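PDB 3R6N: desmoplakin from Homo sapiens, which forms a rigid, elongated plakin-domain rod of spectrin repeats with an SH3 domain and is thought to link desmosomal junctions to intermediate filaments in cell adhesion. Local coordinates for residues 32-38 and 95-100; 58-62 and 74-78; 211-215 and 254-258; 244-248 and 360-364. All coordinates share one frame; numbering follows the deposited sequence.

Contact 1 (32-38 and 95-100); sequences VDLASVE and LQNIIQ
The carboxylate of Glu38 and the amide of Gln96 are the flat groups that meet here. Their planes are only 19° apart, and Glu38 OE1 lies 3.1 Å from Gln96 NE2. Gln96 reaches this place because its chain runs extended beyond CG. Glu38 bends at chi2 (63°), and its OE2 is also weakly hydrogen-bonded to Asn42. The stem of Gln96 lies against Val37, with CB 3.7 Å from Val37 CG1. The other branch, Val37 CG2, faces the CD2 methyl of Leu95 at 4.0 Å. Ile99 is gripped by two residues. Its CD1 meets Val32 CB at 3.6 Å, the two side chains lying crosswise. Its CG2 lies 3.5 Å from Leu34 CD2, and these two chains lie alongside, pointing opposite ways. Asp33 is the N-cap of the helix: its OD2 accepts a bond from Ser36 OG at 2.8 Å and a weak one from Ser36 N. Tyr173 of helix 167-225 touches both Val32 and Ile99. The axes of the short segments 34-38 and 95-100 run antiparallel, at 160°, and approach to 10.3 Å. Such packing of a capped helix start against a long antiparallel partner is consistent with the helical bundles of spectrin repeats.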
# COMPACT_ATOMS: atom_id res chain seq x y z
N VAL A 32 36.54 18.87 3.51
CA VAL A 32 35.19 19.36 3.29
C VAL A 32 34.57 19.92 4.57
O VAL A 32 33.42 20.33 4.58
CB VAL A 32 34.27 18.27 2.70
CG1 VAL A 32 34.88 17.70 1.42
CG2 VAL A 32 34.02 17.18 3.71
N ASP A 33 35.35 19.92 5.65
CA ASP A 33 34.92 20.55 6.89
C ASP A 33 34.82 22.05 6.69
O ASP A 33 35.82 22.75 6.77
CB ASP A 33 35.89 20.24 8.03
CG ASP A 33 35.57 21.00 9.30
OD1 ASP A 33 34.47 20.80 9.85
OD2 ASP A 33 36.41 21.80 9.76
N LEU A 34 33.61 22.54 6.44
CA LEU A 34 33.42 23.96 6.12
C LEU A 34 34.16 24.90 7.07
O LEU A 34 34.57 25.99 6.67
CB LEU A 34 31.93 24.30 6.07
CG LEU A 34 31.19 23.76 4.85
CD1 LEU A 34 29.70 24.06 4.94
CD2 LEU A 34 31.77 24.32 3.56
N ALA A 35 34.32 24.48 8.32
CA ALA A 35 35.03 25.29 9.30
C ALA A 35 36.51 25.45 8.94
O ALA A 35 37.11 26.49 9.19
CB ALA A 35 34.88 24.68 10.69
N SER A 36 37.09 24.40 8.35
CA SER A 36 38.47 24.45 7.87
C SER A 36 38.56 25.32 6.63
O SER A 36 39.35 26.27 6.58
CB SER A 36 38.96 23.04 7.52
OG SER A 36 38.98 22.20 8.66
N VAL A 37 37.75 24.99 5.63
CA VAL A 37 37.67 25.77 4.40
C VAL A 37 37.62 27.27 4.70
O VAL A 37 38.25 28.06 4.01
CB VAL A 37 36.44 25.36 3.55
CG1 VAL A 37 36.37 26.19 2.29
CG2 VAL A 37 36.49 23.88 3.22
N GLU A 38 36.89 27.64 5.74
CA GLU A 38 36.74 29.05 6.11
C GLU A 38 38.04 29.67 6.59
O GLU A 38 38.38 30.79 6.21
CB GLU A 38 35.65 29.22 7.17
CG GLU A 38 35.50 30.65 7.68
CD GLU A 38 35.07 31.61 6.59
OE1 GLU A 38 34.27 31.21 5.72
OE2 GLU A 38 35.54 32.77 6.59
N LEU A 95 35.56 25.35 -3.97
CA LEU A 95 35.31 24.31 -2.97
C LEU A 95 34.20 24.71 -2.02
O LEU A 95 33.19 24.01 -1.89
CB LEU A 95 36.58 24.00 -2.17
CG LEU A 95 36.48 22.83 -1.19
CD1 LEU A 95 36.20 21.53 -1.93
CD2 LEU A 95 37.75 22.69 -0.36
N GLN A 96 34.39 25.84 -1.35
CA GLN A 96 33.41 26.32 -0.38
C GLN A 96 32.01 26.31 -0.98
O GLN A 96 31.07 25.81 -0.36
CB GLN A 96 33.78 27.72 0.11
CG GLN A 96 33.04 28.14 1.38
CD GLN A 96 33.32 29.58 1.75
OE1 GLN A 96 33.06 30.50 0.98
NE2 GLN A 96 33.86 29.79 2.95
N ASN A 97 31.87 26.87 -2.18
CA ASN A 97 30.57 26.88 -2.84
C ASN A 97 29.98 25.48 -2.97
O ASN A 97 28.91 25.20 -2.44
CB ASN A 97 30.66 27.54 -4.22
CG ASN A 97 30.69 29.05 -4.14
OD1 ASN A 97 31.20 29.63 -3.17
ND2 ASN A 97 30.13 29.71 -5.15
N ILE A 98 30.70 24.60 -3.67
CA ILE A 98 30.20 23.26 -3.95
C ILE A 98 29.83 22.50 -2.68
O ILE A 98 28.85 21.76 -2.66
CB ILE A 98 31.19 22.43 -4.80
CG1 ILE A 98 30.48 21.23 -5.43
CG2 ILE A 98 32.39 21.99 -3.98
CD1 ILE A 98 29.41 21.62 -6.43
N ILE A 99 30.60 22.70 -1.61
CA ILE A 99 30.34 22.01 -0.36
C ILE A 99 29.14 22.59 0.38
O ILE A 99 28.25 21.85 0.80
CB ILE A 99 31.56 22.03 0.57
CG1 ILE A 99 32.75 21.38 -0.13
CG2 ILE A 99 31.25 21.29 1.86
CD1 ILE A 99 33.96 21.25 0.76
N GLN A 100 29.12 23.91 0.54
CA GLN A 100 27.98 24.59 1.14
C GLN A 100 26.68 24.13 0.49
O GLN A 100 25.73 23.74 1.18
CB GLN A 100 28.12 26.10 1.00
CG GLN A 100 29.18 26.71 1.90
CD GLN A 100 29.29 28.21 1.74
OE1 GLN A 100 28.79 28.78 0.77
NE2 GLN A 100 29.93 28.86 2.70

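Contact 2 (58-62 and 74-78); sequences LDKIK and LEEEY
Leu58 and Tyr78 form the apolar centre. Leu58 CD2 touches Tyr78 CB at 3.6 Å and stays close to the start of the ring, which it approaches obliquely. The two side chains pass side by side, head to tail. Leu58 has CG anti to the backbone N (chi1 -176°), and its branches part from there: CD2 goes to Tyr78, while CD1 lies 4.4 Å from Leu74 CB. Leu74 also meets Ile61, with CD1 4.3 Å from Ile61 CG2. Cys14 of helix 5-24 touches both Ile61 and Leu74, so a third helix closes this side. Further out, the hydroxyl of Tyr78 is hydrogen-bonded to Ile51 O. The polar edge is the salt bridge between Lys62 NZ and Glu75 OE1, 2.7 Å long. Lys62 bends at chi3, runs nearly perpendicular to Glu75 and meets OE1 from above the carboxylate, 74° out of its plane. Glu75 OE2 has a second partner, Arg55, so the carboxylate is held by two cations. Glu79 OE1, a like charge, also lies close to OE2 and would probably offset part of their effect. An apolar seam shared by three helices, bordered by a salt bridge, fits the antiparallel three-helix bundle of a spectrin repeat.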
# COMPACT_ATOMS: atom_id res chain seq x y z
N LEU A 58 59.80 43.92 -4.71
CA LEU A 58 60.57 43.24 -5.76
C LEU A 58 61.05 44.22 -6.82
O LEU A 58 62.14 44.07 -7.36
CB LEU A 58 59.73 42.15 -6.42
CG LEU A 58 60.46 41.31 -7.47
CD1 LEU A 58 61.47 40.39 -6.80
CD2 LEU A 58 59.47 40.50 -8.30
N ASP A 59 60.22 45.21 -7.13
CA ASP A 59 60.59 46.22 -8.11
C ASP A 59 61.85 46.95 -7.65
O ASP A 59 62.80 47.11 -8.42
CB ASP A 59 59.45 47.21 -8.34
CG ASP A 59 58.31 46.60 -9.13
OD1 ASP A 59 58.51 45.53 -9.75
OD2 ASP A 59 57.21 47.20 -9.15
N LYS A 60 61.86 47.38 -6.39
CA LYS A 60 63.02 48.06 -5.80
C LYS A 60 64.28 47.21 -5.94
O LYS A 60 65.37 47.74 -6.14
CB LYS A 60 62.77 48.36 -4.32
CG LYS A 60 62.11 49.70 -4.05
CD LYS A 60 63.11 50.84 -4.13
CE LYS A 60 62.50 52.14 -3.62
NZ LYS A 60 63.50 53.25 -3.61
N ILE A 61 64.11 45.90 -5.82
CA ILE A 61 65.24 44.98 -5.82
C ILE A 61 65.80 44.73 -7.22
O ILE A 61 67.02 44.57 -7.39
CB ILE A 61 64.88 43.66 -5.10
CG1 ILE A 61 64.87 43.89 -3.58
CG2 ILE A 61 65.84 42.55 -5.47
CD1 ILE A 61 64.70 42.64 -2.77
N LYS A 62 64.93 44.70 -8.22
CA LYS A 62 65.36 44.53 -9.61
C LYS A 62 66.03 45.79 -10.14
O LYS A 62 66.75 45.75 -11.14
CB LYS A 62 64.17 44.15 -10.50
CG LYS A 62 63.54 42.80 -10.17
CD LYS A 62 62.59 42.36 -11.28
CE LYS A 62 61.53 43.41 -11.55
NZ LYS A 62 60.75 43.11 -12.78
N LEU A 74 64.28 36.09 -11.05
CA LEU A 74 63.42 36.59 -9.99
C LEU A 74 62.03 36.87 -10.54
O LEU A 74 61.03 36.49 -9.93
CB LEU A 74 63.99 37.87 -9.38
CG LEU A 74 65.15 37.73 -8.41
CD1 LEU A 74 65.64 39.09 -7.95
CD2 LEU A 74 64.75 36.89 -7.21
N GLU A 75 61.97 37.54 -11.68
CA GLU A 75 60.69 37.89 -12.28
C GLU A 75 59.91 36.64 -12.68
O GLU A 75 58.68 36.61 -12.60
CB GLU A 75 60.90 38.79 -13.50
CG GLU A 75 59.63 39.45 -14.00
CD GLU A 75 59.01 40.37 -12.96
OE1 GLU A 75 59.72 40.76 -12.01
OE2 GLU A 75 57.81 40.70 -13.09
N GLU A 76 60.62 35.60 -13.09
CA GLU A 76 59.99 34.36 -13.53
C GLU A 76 59.42 33.60 -12.34
O GLU A 76 58.39 32.95 -12.44
CB GLU A 76 60.99 33.49 -14.30
CG GLU A 76 60.43 32.15 -14.77
CD GLU A 76 60.45 31.09 -13.69
OE1 GLU A 76 61.47 30.98 -12.98
OE2 GLU A 76 59.45 30.36 -13.55
N GLU A 77 60.11 33.70 -11.20
CA GLU A 77 59.65 33.05 -9.98
C GLU A 77 58.44 33.78 -9.42
O GLU A 77 57.47 33.15 -9.00
CB GLU A 77 60.76 33.04 -8.93
CG GLU A 77 60.39 32.31 -7.66
CD GLU A 77 60.16 30.82 -7.89
OE1 GLU A 77 60.96 30.20 -8.63
OE2 GLU A 77 59.18 30.28 -7.34
N TYR A 78 58.49 35.10 -9.41
CA TYR A 78 57.40 35.89 -8.87
C TYR A 78 56.12 35.73 -9.68
O TYR A 78 55.04 35.54 -9.12
CB TYR A 78 57.79 37.37 -8.77
CG TYR A 78 56.67 38.21 -8.21
CD1 TYR A 78 56.51 38.37 -6.84
CD2 TYR A 78 55.77 38.84 -9.06
CE1 TYR A 78 55.48 39.14 -6.33
CE2 TYR A 78 54.73 39.61 -8.56
CZ TYR A 78 54.59 39.76 -7.20
OH TYR A 78 53.56 40.52 -6.70

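Contact 3 (211-215 and 254-258); sequences TEAYL and YKRQV
Tyr214 and Tyr254 make a T-shaped (edge-to-face) pair. The edge of Tyr254 points at the face of Tyr214, with the ring centroids 5.2 Å apart and the planes at 64°. Tyr254 CE1 lies above the Tyr214 ring, offset toward its rim. The hydroxyl end of Tyr254 is modelled too close to Tyr214, so its exact position is doubtful. Both side chains start toward the opposing helix, but from different torsions. CG of Tyr214 is anti to the backbone N (chi1 -166°). CG of Tyr254 is anti to the carbonyl carbon instead, and the two side chains meet roughly at right angles.

Both segments belong to a spectrin-like repeat, and they are antiparallel helices of its bundle. The axes of the two short segments approach to 12.3 Å, a distance spanned by the long side chains between them.

Apolar contacts continue beside the ring pair. Leu215 splits its two methyls: CD2 sits over one face of Tyr254, 4.2 Å from its CD2, and CD1 meets Val258 CG2 at 3.9 Å. Leu215 and Val258 are buried, whereas Tyr214 is exposed.

The polar neighbours are Thr211 and Gln257, whose side chains come from opposite directions. Thr211 OG1 is 2.9 Å from Gln257 NE2, but the angle is too poor for a hydrogen bond. Thr211 OG1 instead bonds to Glu207 O, one turn back in its own helix. Thr211 also touches Ile349 of helix 340-384.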
# COMPACT_ATOMS: atom_id res chain seq x y z
N THR A 211 -21.67 -5.00 5.06
CA THR A 211 -22.34 -6.14 4.43
C THR A 211 -22.78 -7.13 5.50
O THR A 211 -23.87 -7.70 5.42
CB THR A 211 -21.41 -6.85 3.41
OG1 THR A 211 -21.19 -5.99 2.28
CG2 THR A 211 -22.04 -8.15 2.93
N GLU A 212 -21.94 -7.31 6.51
CA GLU A 212 -22.26 -8.18 7.63
C GLU A 212 -23.50 -7.67 8.36
O GLU A 212 -24.34 -8.46 8.80
CB GLU A 212 -21.08 -8.25 8.61
CG GLU A 212 -21.28 -9.19 9.78
CD GLU A 212 -20.41 -8.84 10.97
OE1 GLU A 212 -20.25 -7.63 11.25
OE2 GLU A 212 -19.88 -9.76 11.62
N ALA A 213 -23.61 -6.36 8.49
CA ALA A 213 -24.75 -5.74 9.15
C ALA A 213 -26.01 -5.93 8.32
O ALA A 213 -27.12 -5.94 8.85
CB ALA A 213 -24.48 -4.27 9.40
N TYR A 214 -25.83 -6.07 7.01
CA TYR A 214 -26.94 -6.23 6.09
C TYR A 214 -27.50 -7.65 6.12
O TYR A 214 -28.69 -7.85 6.36
CB TYR A 214 -26.49 -5.87 4.67
CG TYR A 214 -27.62 -5.66 3.68
CD1 TYR A 214 -28.77 -6.45 3.73
CD2 TYR A 214 -27.53 -4.69 2.70
CE1 TYR A 214 -29.80 -6.26 2.83
CE2 TYR A 214 -28.56 -4.49 1.79
CZ TYR A 214 -29.69 -5.28 1.86
OH TYR A 214 -30.71 -5.10 0.96
N LEU A 215 -26.63 -8.62 5.87
CA LEU A 215 -27.05 -10.01 5.77
C LEU A 215 -27.51 -10.58 7.11
O LEU A 215 -28.16 -11.62 7.16
CB LEU A 215 -25.91 -10.87 5.20
CG LEU A 215 -25.24 -10.30 3.95
CD1 LEU A 215 -24.19 -11.27 3.43
CD2 LEU A 215 -26.27 -9.99 2.87
N TYR A 254 -26.02 -10.67 -4.14
CA TYR A 254 -25.20 -10.65 -2.94
C TYR A 254 -24.06 -11.66 -3.08
O TYR A 254 -22.92 -11.35 -2.77
CB TYR A 254 -26.02 -11.00 -1.70
CG TYR A 254 -27.05 -9.96 -1.33
CD1 TYR A 254 -26.81 -8.61 -1.54
CD2 TYR A 254 -28.26 -10.33 -0.76
CE1 TYR A 254 -27.75 -7.65 -1.19
CE2 TYR A 254 -29.21 -9.39 -0.42
CZ TYR A 254 -28.95 -8.05 -0.63
OH TYR A 254 -29.89 -7.12 -0.29
N LYS A 255 -24.40 -12.86 -3.54
CA LYS A 255 -23.41 -13.91 -3.74
C LYS A 255 -22.19 -13.39 -4.51
O LYS A 255 -21.06 -13.80 -4.25
CB LYS A 255 -24.05 -15.09 -4.48
CG LYS A 255 -23.16 -16.31 -4.61
CD LYS A 255 -23.84 -17.36 -5.47
CE LYS A 255 -22.97 -18.59 -5.65
NZ LYS A 255 -23.53 -19.50 -6.68
N ARG A 256 -22.44 -12.49 -5.45
CA ARG A 256 -21.37 -11.89 -6.24
C ARG A 256 -20.65 -10.80 -5.45
O ARG A 256 -19.43 -10.67 -5.53
CB ARG A 256 -21.92 -11.32 -7.54
CG ARG A 256 -22.68 -12.34 -8.37
CD ARG A 256 -21.91 -13.65 -8.44
NE ARG A 256 -22.56 -14.63 -9.30
CZ ARG A 256 -22.04 -15.82 -9.61
NH1 ARG A 256 -20.86 -16.17 -9.13
NH2 ARG A 256 -22.70 -16.65 -10.40
N GLN A 257 -21.41 -10.02 -4.69
CA GLN A 257 -20.84 -9.01 -3.81
C GLN A 257 -20.04 -9.70 -2.71
O GLN A 257 -18.95 -9.25 -2.33
CB GLN A 257 -21.94 -8.16 -3.18
CG GLN A 257 -21.46 -7.17 -2.13
CD GLN A 257 -22.59 -6.57 -1.32
OE1 GLN A 257 -23.76 -6.89 -1.52
NE2 GLN A 257 -22.24 -5.69 -0.38
N VAL A 258 -20.58 -10.80 -2.20
CA VAL A 258 -19.97 -11.56 -1.12
C VAL A 258 -18.71 -12.26 -1.58
O VAL A 258 -17.70 -12.27 -0.87
CB VAL A 258 -20.94 -12.62 -0.56
CG1 VAL A 258 -20.20 -13.61 0.33
CG2 VAL A 258 -22.08 -11.95 0.18

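Contact 4 (244-248 and 360-364); sequences LEKER and WNQLY
Arg248 lies across the indole of Trp360, and its chain can be followed atom by atom. CB comes first, over one face near the rim and 3.5 Å from Trp360 CZ2. CG is next, 4.1 Å from the same Trp360 CZ2. CD then stands over the six-membered ring, 4.0 Å from the ring centroid, as a CH-pi contact. At the tip, NH1 is 3.8 Å from Trp360 CZ3. The guanidinium is turned 55° from the indole plane, and its CZ is far enough from the ring that any cation-pi attraction is weak at most. The chain is extended from CG to NE, with CG anti to the backbone N (chi1 -176°), and this carries it across the face.

The indole is also held at its edge. Trp360 NE1 donates to Leu244 O at 2.8 Å, with an N-H...O angle of 134°. The acceptor lies near the ring plane, and the donor lies in the carbonyl plane. This bond helps to fix the rotation of the ring.

Leu244 meets the next turn as well. Its CD2 sits at the edge of the Tyr364 ring, 3.7 Å from Tyr364 CD1.

Helix 234-265 and helix 340-384 run antiparallel at this contact. Helix 167-225 lies alongside, where its Ile222 touches both Glu247 and Leu363. Glu247 turns away to a salt bridge with Lys225 and a hydrogen bond with Tyr226. The strands of the SH3 domain fall between the two contacting helices in sequence.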
# COMPACT_ATOMS: atom_id res chain seq x y z
N LEU A 244 -41.43 -13.38 -3.55
CA LEU A 244 -40.42 -14.24 -2.95
C LEU A 244 -39.38 -14.67 -3.98
O LEU A 244 -38.27 -15.06 -3.63
CB LEU A 244 -41.08 -15.47 -2.33
CG LEU A 244 -40.26 -16.29 -1.34
CD1 LEU A 244 -40.08 -15.53 -0.04
CD2 LEU A 244 -40.92 -17.63 -1.09
N GLU A 245 -39.75 -14.60 -5.25
CA GLU A 245 -38.83 -14.98 -6.32
C GLU A 245 -38.02 -13.79 -6.81
O GLU A 245 -36.94 -13.95 -7.37
CB GLU A 245 -39.59 -15.65 -7.47
CG GLU A 245 -40.36 -16.89 -7.04
CD GLU A 245 -40.83 -17.74 -8.20
OE1 GLU A 245 -40.05 -17.92 -9.15
OE2 GLU A 245 -41.98 -18.23 -8.15
N LYS A 246 -38.54 -12.59 -6.58
CA LYS A 246 -37.77 -11.37 -6.84
C LYS A 246 -36.65 -11.28 -5.81
O LYS A 246 -35.56 -10.82 -6.11
CB LYS A 246 -38.65 -10.13 -6.74
CG LYS A 246 -39.00 -9.48 -8.08
CD LYS A 246 -40.12 -10.22 -8.79
CE LYS A 246 -40.56 -9.49 -10.05
NZ LYS A 246 -41.79 -10.09 -10.65
N GLU A 247 -36.95 -11.74 -4.60
CA GLU A 247 -35.99 -11.71 -3.50
C GLU A 247 -34.77 -12.58 -3.80
O GLU A 247 -33.64 -12.17 -3.55
CB GLU A 247 -36.64 -12.17 -2.20
CG GLU A 247 -37.74 -11.25 -1.69
CD GLU A 247 -37.20 -10.11 -0.84
OE1 GLU A 247 -35.96 -9.98 -0.74
OE2 GLU A 247 -38.02 -9.37 -0.26
N ARG A 248 -35.01 -13.78 -4.31
CA ARG A 248 -33.92 -14.70 -4.60
C ARG A 248 -32.94 -14.08 -5.59
O ARG A 248 -31.73 -14.23 -5.45
CB ARG A 248 -34.45 -16.03 -5.14
CG ARG A 248 -33.35 -17.06 -5.37
CD ARG A 248 -33.88 -18.32 -6.02
NE ARG A 248 -32.80 -19.22 -6.43
CZ ARG A 248 -32.21 -20.10 -5.61
NH1 ARG A 248 -32.59 -20.19 -4.35
NH2 ARG A 248 -31.24 -20.87 -6.07
N TRP A 360 -34.57 -18.85 2.92
CA TRP A 360 -35.35 -18.67 1.70
C TRP A 360 -35.90 -20.01 1.25
O TRP A 360 -37.08 -20.13 0.93
CB TRP A 360 -34.48 -18.06 0.60
CG TRP A 360 -35.26 -17.58 -0.59
CD1 TRP A 360 -35.67 -16.30 -0.83
CD2 TRP A 360 -35.72 -18.36 -1.70
NE1 TRP A 360 -36.36 -16.24 -2.02
CE2 TRP A 360 -36.40 -17.49 -2.58
CE3 TRP A 360 -35.63 -19.72 -2.04
CZ2 TRP A 360 -36.98 -17.93 -3.76
CZ3 TRP A 360 -36.20 -20.15 -3.22
CH2 TRP A 360 -36.87 -19.26 -4.07
N ASN A 361 -35.04 -21.03 1.22
CA ASN A 361 -35.45 -22.37 0.81
C ASN A 361 -36.60 -22.91 1.65
O ASN A 361 -37.48 -23.59 1.14
CB ASN A 361 -34.27 -23.34 0.84
CG ASN A 361 -33.38 -23.21 -0.38
OD1 ASN A 361 -33.80 -22.71 -1.43
ND2 ASN A 361 -32.14 -23.67 -0.26
N GLN A 362 -36.57 -22.61 2.95
CA GLN A 362 -37.60 -23.10 3.86
C GLN A 362 -38.93 -22.39 3.61
O GLN A 362 -39.97 -23.03 3.49
CB GLN A 362 -37.17 -22.93 5.31
CG GLN A 362 -38.02 -23.70 6.32
CD GLN A 362 -37.66 -25.18 6.39
OE1 GLN A 362 -38.20 -26.00 5.66
NE2 GLN A 362 -36.74 -25.52 7.30
N LEU A 363 -38.89 -21.06 3.53
CA LEU A 363 -40.10 -20.27 3.27
C LEU A 363 -40.71 -20.61 1.92
O LEU A 363 -41.93 -20.55 1.75
CB LEU A 363 -39.80 -18.78 3.33
CG LEU A 363 -39.27 -18.19 4.64
CD1 LEU A 363 -39.05 -16.69 4.49
CD2 LEU A 363 -40.22 -18.49 5.78
N TYR A 364 -39.87 -20.94 0.95
CA TYR A 364 -40.34 -21.23 -0.40
C TYR A 364 -41.16 -22.51 -0.42
O TYR A 364 -42.36 -22.48 -0.71
CB TYR A 364 -39.15 -21.36 -1.35
CG TYR A 364 -39.51 -21.44 -2.81
CD1 TYR A 364 -40.04 -20.33 -3.47
CD2 TYR A 364 -39.30 -22.60 -3.54
CE1 TYR A 364 -40.36 -20.39 -4.82
CE2 TYR A 364 -39.62 -22.67 -4.89
CZ TYR A 364 -40.15 -21.56 -5.52
OH TYR A 364 -40.47 -21.62 -6.86

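In the fold
Contacts 1 and 2 join the same two helices, 34-64 and 68-117, at places whose centres are 34 Å apart. Contact 2 lies nearer the hairpin turn. Contacts 3 and 4 share helix 234-265. Their centres are 17 Å apart and their nearest atoms about 6 Å, without touching. The two pairs lie on opposite sides of the chain's centre, and the centres of contacts 2 and 4 are 115 Å apart, which reflects the long rod. Helix 167-225 spans the gap: it touches contact 1 near its start and supplies residues 211-215. Trp108 of the pocket of 2,3-dihydroxy-1,4-dithiobutane is on helix 68-117, which contacts 1 and 2 also use.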